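Local coordinates for Exo-arabinanase (Penicillium chrysogenum, PDB 3A72), which hydrolyses alpha-1,5-linked L-arabinan from a chain end, probably releasing arabinobiose, at residues Phe219-Tyr224 against Pro268-Thr273; Glu151-Ala156 against Met207-Lys212; Thr281-Ser286 against Arg316-Leu321. All blocks are in the same frame, centred on the assembly; numbering follows the deposited sequence.

Contact 1: residues Phe219-Tyr224 against Pro268-Thr273. With AHR (alpha-L-arabinofuranose), chain B.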
loop_
_atom_site.group_PDB
_atom_site.type_symbol
_atom_site.label_atom_id
_atom_site.label_comp_id
_atom_site.label_asym_id
_atom_site.label_seq_id
_atom_site.Cartn_x
_atom_site.Cartn_y
_atom_site.Cartn_z
ATOM N N PHE A 219 -3.573 4.235 -13.028
ATOM C CA PHE A 219 -3.162 2.826 -13.076
ATOM C C PHE A 219 -3.504 2.184 -11.738
ATOM O O PHE A 219 -2.901 2.523 -10.720
ATOM C CB PHE A 219 -1.675 2.766 -13.390
ATOM C CG PHE A 219 -1.055 1.420 -13.482
ATOM C CD1 PHE A 219 -1.020 0.762 -14.720
ATOM C CD2 PHE A 219 -0.507 0.762 -12.396
ATOM C CE1 PHE A 219 -0.467 -0.492 -14.817
ATOM C CE2 PHE A 219 0.066 -0.491 -12.507
ATOM C CZ PHE A 219 0.089 -1.121 -13.726
ATOM N N TYR A 220 -4.504 1.335 -11.757
ATOM C CA TYR A 220 -5.054 0.643 -10.581
ATOM C C TYR A 220 -4.590 -0.788 -10.640
ATOM O O TYR A 220 -5.046 -1.519 -11.548
ATOM C CB TYR A 220 -6.569 0.807 -10.613
ATOM C CG TYR A 220 -7.385 0.111 -9.555
ATOM C CD1 TYR A 220 -7.979 0.838 -8.515
ATOM C CD2 TYR A 220 -7.617 -1.244 -9.575
ATOM C CE1 TYR A 220 -8.737 0.196 -7.543
ATOM C CE2 TYR A 220 -8.370 -1.882 -8.626
ATOM C CZ TYR A 220 -8.936 -1.167 -7.612
ATOM O OH TYR A 220 -9.703 -1.858 -6.713
ATOM N N VAL A 221 -3.724 -1.228 -9.755
ATOM C CA VAL A 221 -3.150 -2.562 -9.776
ATOM C C VAL A 221 -3.656 -3.324 -8.548
ATOM O O VAL A 221 -3.926 -2.773 -7.485
ATOM C CB VAL A 221 -1.615 -2.501 -9.853
ATOM C CG1 VAL A 221 -0.963 -2.020 -8.561
ATOM C CG2 VAL A 221 -0.999 -3.832 -10.312
ATOM N N TYR A 222 -3.765 -4.651 -8.739
ATOM C CA TYR A 222 -4.277 -5.528 -7.694
ATOM C C TYR A 222 -3.792 -6.943 -7.948
ATOM O O TYR A 222 -3.330 -7.288 -9.036
ATOM C CB TYR A 222 -5.783 -5.490 -7.678
ATOM C CG TYR A 222 -6.567 -5.834 -8.929
ATOM C CD1 TYR A 222 -7.197 -7.050 -9.089
ATOM C CD2 TYR A 222 -6.708 -4.887 -9.932
ATOM C CE1 TYR A 222 -7.941 -7.344 -10.228
ATOM C CE2 TYR A 222 -7.490 -5.151 -11.052
ATOM C CZ TYR A 222 -8.096 -6.368 -11.200
ATOM O OH TYR A 222 -8.880 -6.574 -12.323
ATOM N N GLU A 223 -3.876 -7.782 -6.886
ATOM C CA GLU A 223 -3.739 -9.223 -7.072
ATOM C C GLU A 223 -5.106 -9.776 -7.392
ATOM O O GLU A 223 -6.113 -9.410 -6.761
ATOM C CB GLU A 223 -3.116 -9.922 -5.849
ATOM C CG GLU A 223 -3.980 -9.839 -4.585
ATOM C CD GLU A 223 -3.412 -10.555 -3.379
ATOM O OE1 GLU A 223 -2.165 -10.825 -3.326
ATOM O OE2 GLU A 223 -4.238 -10.835 -2.467
ATOM N N TYR A 224 -5.186 -10.677 -8.354
ATOM C CA TYR A 224 -6.468 -11.292 -8.742
ATOM C C TYR A 224 -6.387 -12.768 -8.287
ATOM O O TYR A 224 -5.958 -13.617 -9.044
ATOM C CB TYR A 224 -6.753 -11.082 -10.224
ATOM C CG TYR A 224 -8.044 -11.658 -10.712
ATOM C CD1 TYR A 224 -8.992 -12.299 -9.924
ATOM C CD2 TYR A 224 -8.372 -11.583 -12.045
ATOM C CE1 TYR A 224 -10.151 -12.809 -10.384
ATOM C CE2 TYR A 224 -9.535 -12.173 -12.555
ATOM C CZ TYR A 224 -10.413 -12.770 -11.708
ATOM O OH TYR A 224 -11.520 -13.370 -12.246
ATOM N N PRO A 268 0.693 -6.332 -4.991
ATOM C CA PRO A 268 1.445 -5.411 -5.861
ATOM C C PRO A 268 1.661 -4.052 -5.237
ATOM O O PRO A 268 0.934 -3.590 -4.352
ATOM C CB PRO A 268 0.501 -5.257 -7.067
ATOM C CG PRO A 268 -0.883 -5.364 -6.451
ATOM C CD PRO A 268 -0.727 -6.442 -5.411
ATOM N N TYR A 269 2.638 -3.340 -5.792
ATOM C CA TYR A 269 2.797 -1.915 -5.561
ATOM C C TYR A 269 3.172 -1.299 -6.907
ATOM O O TYR A 269 3.936 -1.901 -7.661
ATOM C CB TYR A 269 3.846 -1.621 -4.458
ATOM C CG TYR A 269 3.492 -0.329 -3.719
ATOM C CD1 TYR A 269 2.807 -0.399 -2.509
ATOM C CD2 TYR A 269 3.775 0.939 -4.225
ATOM C CE1 TYR A 269 2.451 0.738 -1.828
ATOM C CE2 TYR A 269 3.387 2.071 -3.557
ATOM C CZ TYR A 269 2.735 1.971 -2.359
ATOM O OH TYR A 269 2.320 3.080 -1.642
ATOM N N ALA A 270 2.672 -0.116 -7.213
ATOM C CA ALA A 270 2.975 0.565 -8.481
ATOM C C ALA A 270 3.274 2.042 -8.207
ATOM O O ALA A 270 2.589 2.671 -7.392
ATOM C CB ALA A 270 1.816 0.499 -9.437
ATOM N N VAL A 271 4.221 2.575 -8.945
ATOM C CA VAL A 271 4.612 3.980 -8.934
ATOM C C VAL A 271 4.939 4.394 -10.385
ATOM O O VAL A 271 5.063 3.547 -11.256
ATOM C CB VAL A 271 5.820 4.241 -8.001
ATOM C CG1 VAL A 271 5.430 3.988 -6.573
ATOM C CG2 VAL A 271 7.040 3.441 -8.426
ATOM N N TRP A 272 5.102 5.683 -10.571
ATOM C CA TRP A 272 5.478 6.251 -11.860
ATOM C C TRP A 272 6.570 7.306 -11.650
ATOM O O TRP A 272 6.480 8.110 -10.755
ATOM C CB TRP A 272 4.247 6.834 -12.586
ATOM C CG TRP A 272 4.631 7.510 -13.880
ATOM C CD1 TRP A 272 4.741 6.956 -15.091
ATOM C CD2 TRP A 272 4.970 8.894 -14.051
ATOM N NE1 TRP A 272 5.129 7.874 -16.037
ATOM C CE2 TRP A 272 5.276 9.091 -15.410
ATOM C CE3 TRP A 272 5.035 9.986 -13.182
ATOM C CZ2 TRP A 272 5.649 10.314 -15.937
ATOM C CZ3 TRP A 272 5.411 11.224 -13.687
ATOM C CH2 TRP A 272 5.697 11.367 -15.035
ATOM N N THR A 273 7.571 7.264 -12.559
ATOM C CA THR A 273 8.616 8.303 -12.598
ATOM C C THR A 273 8.610 8.964 -13.972
ATOM O O THR A 273 8.411 8.288 -14.970
ATOM C CB THR A 273 10.004 7.698 -12.347
ATOM O OG1 THR A 273 10.974 8.750 -12.512
ATOM C CG2 THR A 273 10.339 6.559 -13.265
HETATM O O5 AHR B . -4.479 -11.283 4.938
HETATM C C5 AHR B . -5.478 -10.440 4.278
HETATM C C4 AHR B . -5.587 -10.877 2.844
HETATM O O4 AHR B . -4.371 -10.519 2.175
HETATM C C3 AHR B . -6.703 -10.161 2.091
HETATM O O3 AHR B . -7.929 -10.901 2.225
HETATM C C2 AHR B . -6.165 -10.162 0.639
HETATM O O2 AHR B . -6.568 -9.018 -0.111
HETATM C C1 AHR B . -4.649 -10.266 0.793
HETATM O O1 AHR B . -4.147 -11.439 0.090
#

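Contact 2: residues Glu151-Ala156 against Met207-Lys212. With AHR (alpha-L-arabinofuranose), chain B.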
loop_
_atom_site.group_PDB
_atom_site.type_symbol
_atom_site.label_atom_id
_atom_site.label_comp_id
_atom_site.label_asym_id
_atom_site.label_seq_id
_atom_site.Cartn_x
_atom_site.Cartn_y
_atom_site.Cartn_z
ATOM N N GLU A 151 -6.599 -3.278 4.100
ATOM C CA GLU A 151 -5.644 -2.781 3.080
ATOM C C GLU A 151 -6.025 -1.420 2.468
ATOM O O GLU A 151 -6.117 -1.286 1.241
ATOM C CB GLU A 151 -5.421 -3.825 2.011
ATOM C CG GLU A 151 -4.799 -5.120 2.544
ATOM C CD GLU A 151 -5.280 -6.373 1.890
ATOM O OE1 GLU A 151 -6.144 -6.395 1.012
ATOM O OE2 GLU A 151 -4.750 -7.507 2.291
ATOM N N PRO A 152 -6.160 -0.379 3.264
ATOM C CA PRO A 152 -6.468 0.936 2.711
ATOM C C PRO A 152 -5.339 1.505 1.832
ATOM O O PRO A 152 -4.132 1.324 2.119
ATOM C CB PRO A 152 -6.641 1.840 3.929
ATOM C CG PRO A 152 -5.806 1.169 4.998
ATOM C CD PRO A 152 -6.022 -0.317 4.759
ATOM N N PHE A 153 -5.757 2.229 0.813
ATOM C CA PHE A 153 -4.878 3.017 -0.049
ATOM C C PHE A 153 -5.550 4.379 -0.245
ATOM O O PHE A 153 -6.727 4.406 -0.625
ATOM C CB PHE A 153 -4.636 2.313 -1.404
ATOM C CG PHE A 153 -3.599 3.044 -2.243
ATOM C CD1 PHE A 153 -2.269 2.692 -2.141
ATOM C CD2 PHE A 153 -3.962 4.094 -3.058
ATOM C CE1 PHE A 153 -1.300 3.412 -2.814
ATOM C CE2 PHE A 153 -2.987 4.827 -3.733
ATOM C CZ PHE A 153 -1.684 4.489 -3.600
ATOM N N LEU A 154 -4.852 5.456 0.034
ATOM C CA LEU A 154 -5.413 6.809 0.005
ATOM C C LEU A 154 -4.921 7.600 -1.212
ATOM O O LEU A 154 -3.741 7.546 -1.537
ATOM C CB LEU A 154 -5.039 7.591 1.269
ATOM C CG LEU A 154 -5.511 6.999 2.602
ATOM C CD1 LEU A 154 -5.021 7.823 3.770
ATOM C CD2 LEU A 154 -7.040 6.876 2.677
ATOM N N LEU A 155 -5.831 8.358 -1.816
ATOM C CA LEU A 155 -5.504 9.193 -2.969
ATOM C C LEU A 155 -6.435 10.396 -2.968
ATOM O O LEU A 155 -7.672 10.197 -2.877
ATOM C CB LEU A 155 -5.652 8.397 -4.238
ATOM C CG LEU A 155 -5.383 9.134 -5.579
ATOM C CD1 LEU A 155 -4.613 8.251 -6.560
ATOM C CD2 LEU A 155 -6.641 9.615 -6.180
ATOM N N ALA A 156 -5.942 11.599 -3.066
ATOM C CA ALA A 156 -6.756 12.805 -3.186
ATOM C C ALA A 156 -6.908 13.208 -4.647
ATOM O O ALA A 156 -5.993 13.068 -5.456
ATOM C CB ALA A 156 -6.147 13.949 -2.390
ATOM N N MET A 207 -5.980 -6.022 -2.591
ATOM C CA MET A 207 -4.771 -5.262 -2.390
ATOM C C MET A 207 -4.589 -4.167 -3.432
ATOM O O MET A 207 -3.630 -4.135 -4.184
ATOM C CB MET A 207 -3.539 -6.167 -2.342
ATOM C CG MET A 207 -3.723 -7.322 -1.345
ATOM S SD MET A 207 -2.202 -8.202 -0.900
ATOM C CE MET A 207 -1.509 -7.044 0.291
ATOM N N PRO A 208 -5.524 -3.182 -3.453
ATOM C CA PRO A 208 -5.476 -2.147 -4.498
ATOM C C PRO A 208 -4.412 -1.116 -4.235
ATOM O O PRO A 208 -4.314 -0.560 -3.119
ATOM C CB PRO A 208 -6.881 -1.525 -4.411
ATOM C CG PRO A 208 -7.269 -1.693 -2.940
ATOM C CD PRO A 208 -6.670 -3.020 -2.535
ATOM N N VAL A 209 -3.655 -0.782 -5.291
ATOM C CA VAL A 209 -2.668 0.277 -5.222
ATOM C C VAL A 209 -2.817 1.100 -6.513
ATOM O O VAL A 209 -2.977 0.514 -7.591
ATOM C CB VAL A 209 -1.244 -0.261 -5.028
ATOM C CG1 VAL A 209 -0.189 0.837 -5.158
ATOM C CG2 VAL A 209 -1.112 -0.987 -3.698
ATOM N N VAL A 210 -2.756 2.431 -6.423
ATOM C CA VAL A 210 -3.034 3.293 -7.587
ATOM C C VAL A 210 -1.862 4.227 -7.790
ATOM O O VAL A 210 -1.297 4.760 -6.821
ATOM C CB VAL A 210 -4.330 4.076 -7.385
ATOM C CG1 VAL A 210 -4.650 4.930 -8.595
ATOM C CG2 VAL A 210 -5.485 3.148 -7.102
ATOM N N THR A 211 -1.537 4.505 -9.035
ATOM C CA THR A 211 -0.616 5.597 -9.377
ATOM C C THR A 211 -1.182 6.357 -10.570
ATOM O O THR A 211 -1.648 5.771 -11.552
ATOM C CB THR A 211 0.811 5.081 -9.600
ATOM O OG1 THR A 211 1.714 6.212 -9.690
ATOM C CG2 THR A 211 1.035 4.275 -10.835
ATOM N N LYS A 212 -1.110 7.698 -10.522
ATOM C CA LYS A 212 -1.569 8.528 -11.608
ATOM C C LYS A 212 -0.501 8.661 -12.686
ATOM O O LYS A 212 0.677 8.935 -12.410
ATOM C CB LYS A 212 -1.944 9.914 -11.063
ATOM C CG LYS A 212 -2.690 10.750 -12.084
ATOM C CD LYS A 212 -3.133 12.093 -11.500
ATOM C CE LYS A 212 -4.040 12.850 -12.477
ATOM N NZ LYS A 212 -4.411 14.152 -11.905
HETATM O O5 AHR B . -4.479 -11.283 4.938
HETATM C C5 AHR B . -5.478 -10.440 4.278
HETATM C C4 AHR B . -5.587 -10.877 2.844
HETATM O O4 AHR B . -4.371 -10.519 2.175
HETATM C C3 AHR B . -6.703 -10.161 2.091
HETATM O O3 AHR B . -7.929 -10.901 2.225
HETATM C C2 AHR B . -6.165 -10.162 0.639
HETATM O O2 AHR B . -6.568 -9.018 -0.111
HETATM C C1 AHR B . -4.649 -10.266 0.793
HETATM O O1 AHR B . -4.147 -11.439 0.090
HETATM O O HOH W 1 -4.015 -1.478 -0.644
#

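Contact 3: residues Thr281-Ser286 against Arg316-Leu321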
loop_
_atom_site.group_PDB
_atom_site.type_symbol
_atom_site.label_atom_id
_atom_site.label_comp_id
_atom_site.label_asym_id
_atom_site.label_seq_id
_atom_site.Cartn_x
_atom_site.Cartn_y
_atom_site.Cartn_z
ATOM N N THR A 281 8.108 6.026 -16.740
ATOM C CA THR A 281 8.142 4.604 -16.472
ATOM C C THR A 281 7.224 4.283 -15.299
ATOM O O THR A 281 7.386 4.850 -14.228
ATOM C CB THR A 281 9.577 4.138 -16.175
ATOM O OG1 THR A 281 10.464 4.574 -17.231
ATOM C CG2 THR A 281 9.680 2.639 -16.124
ATOM N N ILE A 282 6.347 3.317 -15.507
ATOM C CA ILE A 282 5.605 2.691 -14.404
ATOM C C ILE A 282 6.484 1.583 -13.864
ATOM O O ILE A 282 7.053 0.797 -14.647
ATOM C CB ILE A 282 4.234 2.133 -14.845
ATOM C CG1 ILE A 282 3.402 3.136 -15.619
ATOM C CG2 ILE A 282 3.470 1.603 -13.619
ATOM C CD1 ILE A 282 2.171 2.534 -16.266
ATOM N N ILE A 283 6.598 1.488 -12.544
ATOM C CA ILE A 283 7.432 0.477 -11.874
ATOM C C ILE A 283 6.531 -0.277 -10.919
ATOM O O ILE A 283 5.819 0.345 -10.099
ATOM C CB ILE A 283 8.611 1.127 -11.179
ATOM C CG1 ILE A 283 9.389 2.039 -12.116
ATOM C CG2 ILE A 283 9.518 0.023 -10.570
ATOM C CD1 ILE A 283 10.508 2.792 -11.422
ATOM N N VAL A 284 6.526 -1.602 -11.024
ATOM C CA VAL A 284 5.691 -2.481 -10.245
ATOM C C VAL A 284 6.537 -3.510 -9.507
ATOM O O VAL A 284 7.516 -4.080 -10.049
ATOM C CB VAL A 284 4.652 -3.187 -11.153
ATOM C CG1 VAL A 284 4.009 -4.434 -10.497
ATOM C CG2 VAL A 284 3.581 -2.198 -11.555
ATOM N N SER A 285 6.152 -3.769 -8.256
ATOM C CA SER A 285 6.648 -4.873 -7.457
ATOM C C SER A 285 5.489 -5.833 -7.175
ATOM O O SER A 285 4.324 -5.426 -7.094
ATOM C CB SER A 285 7.198 -4.337 -6.129
ATOM O OG SER A 285 7.681 -5.349 -5.280
ATOM N N SER A 286 5.823 -7.101 -6.989
ATOM C CA SER A 286 4.943 -8.107 -6.463
ATOM C C SER A 286 5.475 -8.550 -5.085
ATOM O O SER A 286 6.554 -8.172 -4.679
ATOM C CB SER A 286 4.838 -9.345 -7.348
ATOM O OG SER A 286 6.032 -10.112 -7.170
ATOM N N ARG A 316 5.766 -5.370 -0.706
ATOM C CA ARG A 316 6.947 -4.526 -0.781
ATOM C C ARG A 316 6.581 -3.197 -1.401
ATOM O O ARG A 316 5.915 -3.147 -2.435
ATOM C CB ARG A 316 8.042 -5.269 -1.558
ATOM C CG ARG A 316 9.388 -4.586 -1.543
ATOM C CD ARG A 316 10.466 -5.422 -2.202
ATOM N NE ARG A 316 10.199 -5.530 -3.633
ATOM C CZ ARG A 316 11.035 -6.072 -4.502
ATOM N NH1 ARG A 316 12.236 -6.499 -4.127
ATOM N NH2 ARG A 316 10.702 -6.177 -5.796
ATOM N N ALA A 317 7.011 -2.112 -0.753
ATOM C CA ALA A 317 6.546 -0.764 -1.073
ATOM C C ALA A 317 7.568 -0.032 -1.900
ATOM O O ALA A 317 8.780 -0.092 -1.672
ATOM C CB ALA A 317 6.250 0.008 0.199
ATOM N N LEU A 318 7.099 0.701 -2.915
ATOM C CA LEU A 318 7.926 1.491 -3.811
ATOM C C LEU A 318 7.593 2.971 -3.630
ATOM O O LEU A 318 6.434 3.345 -3.398
ATOM C CB LEU A 318 7.649 1.135 -5.270
ATOM C CG LEU A 318 7.823 -0.325 -5.671
ATOM C CD1 LEU A 318 7.484 -0.514 -7.136
ATOM C CD2 LEU A 318 9.237 -0.792 -5.364
ATOM N N ARG A 319 8.577 3.835 -3.859
ATOM C CA ARG A 319 8.332 5.274 -3.893
ATOM C C ARG A 319 9.366 5.934 -4.815
ATOM O O ARG A 319 10.560 5.767 -4.637
ATOM C CB ARG A 319 8.354 5.903 -2.536
ATOM C CG ARG A 319 8.006 7.374 -2.577
ATOM C CD ARG A 319 7.663 7.969 -1.224
ATOM N NE ARG A 319 6.429 7.381 -0.711
ATOM C CZ ARG A 319 5.194 7.692 -1.145
ATOM N NH1 ARG A 319 5.004 8.605 -2.056
ATOM N NH2 ARG A 319 4.186 7.050 -0.624
ATOM N N VAL A 320 8.868 6.721 -5.759
ATOM C CA VAL A 320 9.726 7.568 -6.579
ATOM C C VAL A 320 9.953 8.855 -5.778
ATOM O O VAL A 320 8.983 9.624 -5.538
ATOM C CB VAL A 320 9.101 7.860 -7.935
ATOM C CG1 VAL A 320 9.968 8.857 -8.723
ATOM C CG2 VAL A 320 8.934 6.555 -8.736
ATOM N N LEU A 321 11.168 9.077 -5.336
ATOM C CA LEU A 321 11.459 10.310 -4.619
ATOM C C LEU A 321 11.414 11.489 -5.565
ATOM O O LEU A 321 11.624 11.369 -6.768
ATOM C CB LEU A 321 12.828 10.196 -3.950
ATOM C CG LEU A 321 12.970 9.041 -2.949
ATOM C CD1 LEU A 321 14.347 9.142 -2.310
ATOM C CD2 LEU A 321 11.873 9.006 -1.928
HETATM O O HOH W 2 5.172 -5.442 -3.925
#

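Contact 1: residues Phe219-Tyr224 against Pro268-Thr273
F219 and V221 of strand 218-225 pack on A270 and P268 at the seam between two adjoining blades of a beta-propeller. P268 precedes strand 269-273 and is the residue most covered in the contact. Its ring lies against the backbone of the other segment: P268 CG comes within 3.6 Å of Y222 CA, and the next ring carbon, P268 CD, is 3.7 Å from E223 N. P268 CB turns to V221, whose two methyls both touch it, the nearer being V221 CG2 at 3.8 Å; V221 and P268 lie alongside each other, pointing opposite ways. With chi1 at 71°, V221 CG1 is flanked by its own N and C and touches both P268 CB and A270 CB, the latter at 3.9 Å. A270 CB in turn lies near the plane of the F219 ring, at its edge, 3.7 Å from F219 CE2. The fold is built from six four-stranded antiparallel sheets, and here the second strand of one blade packs through apolar groups on the innermost strand of the next. No polar group joins the two segments in this row. At the end nearer the bound arabinose the character changes. E223 CB is 4.2 Å from P268 CD; chi2 (178°) extends the chain to CD, and the carboxylate lies in the glycan pocket, where AHR O1 donates a hydrogen bond to E223 OE2 at 2.6 Å. The other oxygen, E223 OE1, accepts from the backbone N of S267, so the carboxylate is held by the residue just before P268 while OE2 accepts from the sugar. Y222 CB points away from P268; its hydroxyl bonds to Y198 OH and R240 NE.

Contact 2: residues Glu151-Ala156 against Met207-Lys212
F153 lays its ring over the backbone of V209 and V210, and this is the dense part of the contact. V209 CA makes a CH-pi contact, 4.2 Å from the centroid of the F153 ring and 19° off its normal, while V210 N lies over the same face, offset toward the rim. F153 CG is anti to the backbone N (chi1 -173°), which sends the ring across to the other strand; its far end brings F153 CZ to 3.3 Å from V210 O, and F153 CE1 meets V209 CG1 at 3.7 Å. Toward the outer end the packing thins to one methyl pair, L155 CD1 on V210 CG1, where L155 is partly exposed. Toward the sugar, water 1 bridges the strands, donating to E151 O at 2.8 Å and to P208 O at 2.7 Å. Beyond it the side chains of E151 and M207 cross at a slant, with E151 OE1 3.5 Å from M207 CG. E151 OE1 is hydrogen-bonded to S166 OG and lies 2.9 Å from AHR O2; E151 OE2 is 3.0 Å from AHR O4, and M207 SD lies against AHR C1. Strands 149-157 and 204-212 are the innermost strands of two successive propeller blades and run nearly parallel, at 13°; behind them stand strands 160-167 and 218-225, and Y269 of strand 269-273 touches both F153 and V209.

Contact 3: residues Thr281-Ser286 against Arg316-Leu321
The guanidinium of R316 meets S285 at its edge, not over a face. S285 OG lies close to the guanidinium plane and takes two hydrogen bonds side-on, from R316 NE at 3.0 Å (149° at the hydrogen) and from R316 NH2 at 3.2 Å (140°). A bend at chi3 (67°) swings NE round to the hydroxyl, and R316 NH1 donates to the backbone oxygens of G290 and E311, which helps fix the rotation of the group. The serine hydroxyl also gives its proton to water 2, at 2.9 Å from S285 OG; the water in turn donates to R316 O at 2.8 Å, a second route between the same two residues. Next to this polar end L318 lays one methyl, CD1, against the other strand: L318 CD1 is 3.5 Å from I283 O, 3.7 Å from S285 N and 4.0 Å from I283 CG2. L292 of strand 292-295 and V331 of strand 328-333 pack around L318 and R316. Strand 281-285 is the second of its blade, and strand 317-320 the innermost of the next, a sheet completed on its outer side by N-terminal strand 6-10, the ring closure known from beta-propellers.

Overall arrangement
The contacts follow the propeller round through four successive blades. Contact 2 joins the innermost strands 149-157 and 204-212; contact 1 carries on from strand 218-225, hydrogen-bonded to 204-212 through F219 N to T211 O and V221 N to V209 O, both 2.9 Å; contact 3 carries on from strand 281-285, paired with 269-273 through V271 O and I283 N. Centres of contacts 1 and 2 are about 9 Å apart, those of 1 and 3 about 8 Å, those of 2 and 3 about 13 Å. Contacts 1 and 2 both reach one arabinose, bringing E223 and E151 to it, whereas the R316 side chain in contact 3 stays about 13 Å from a bound arabinose.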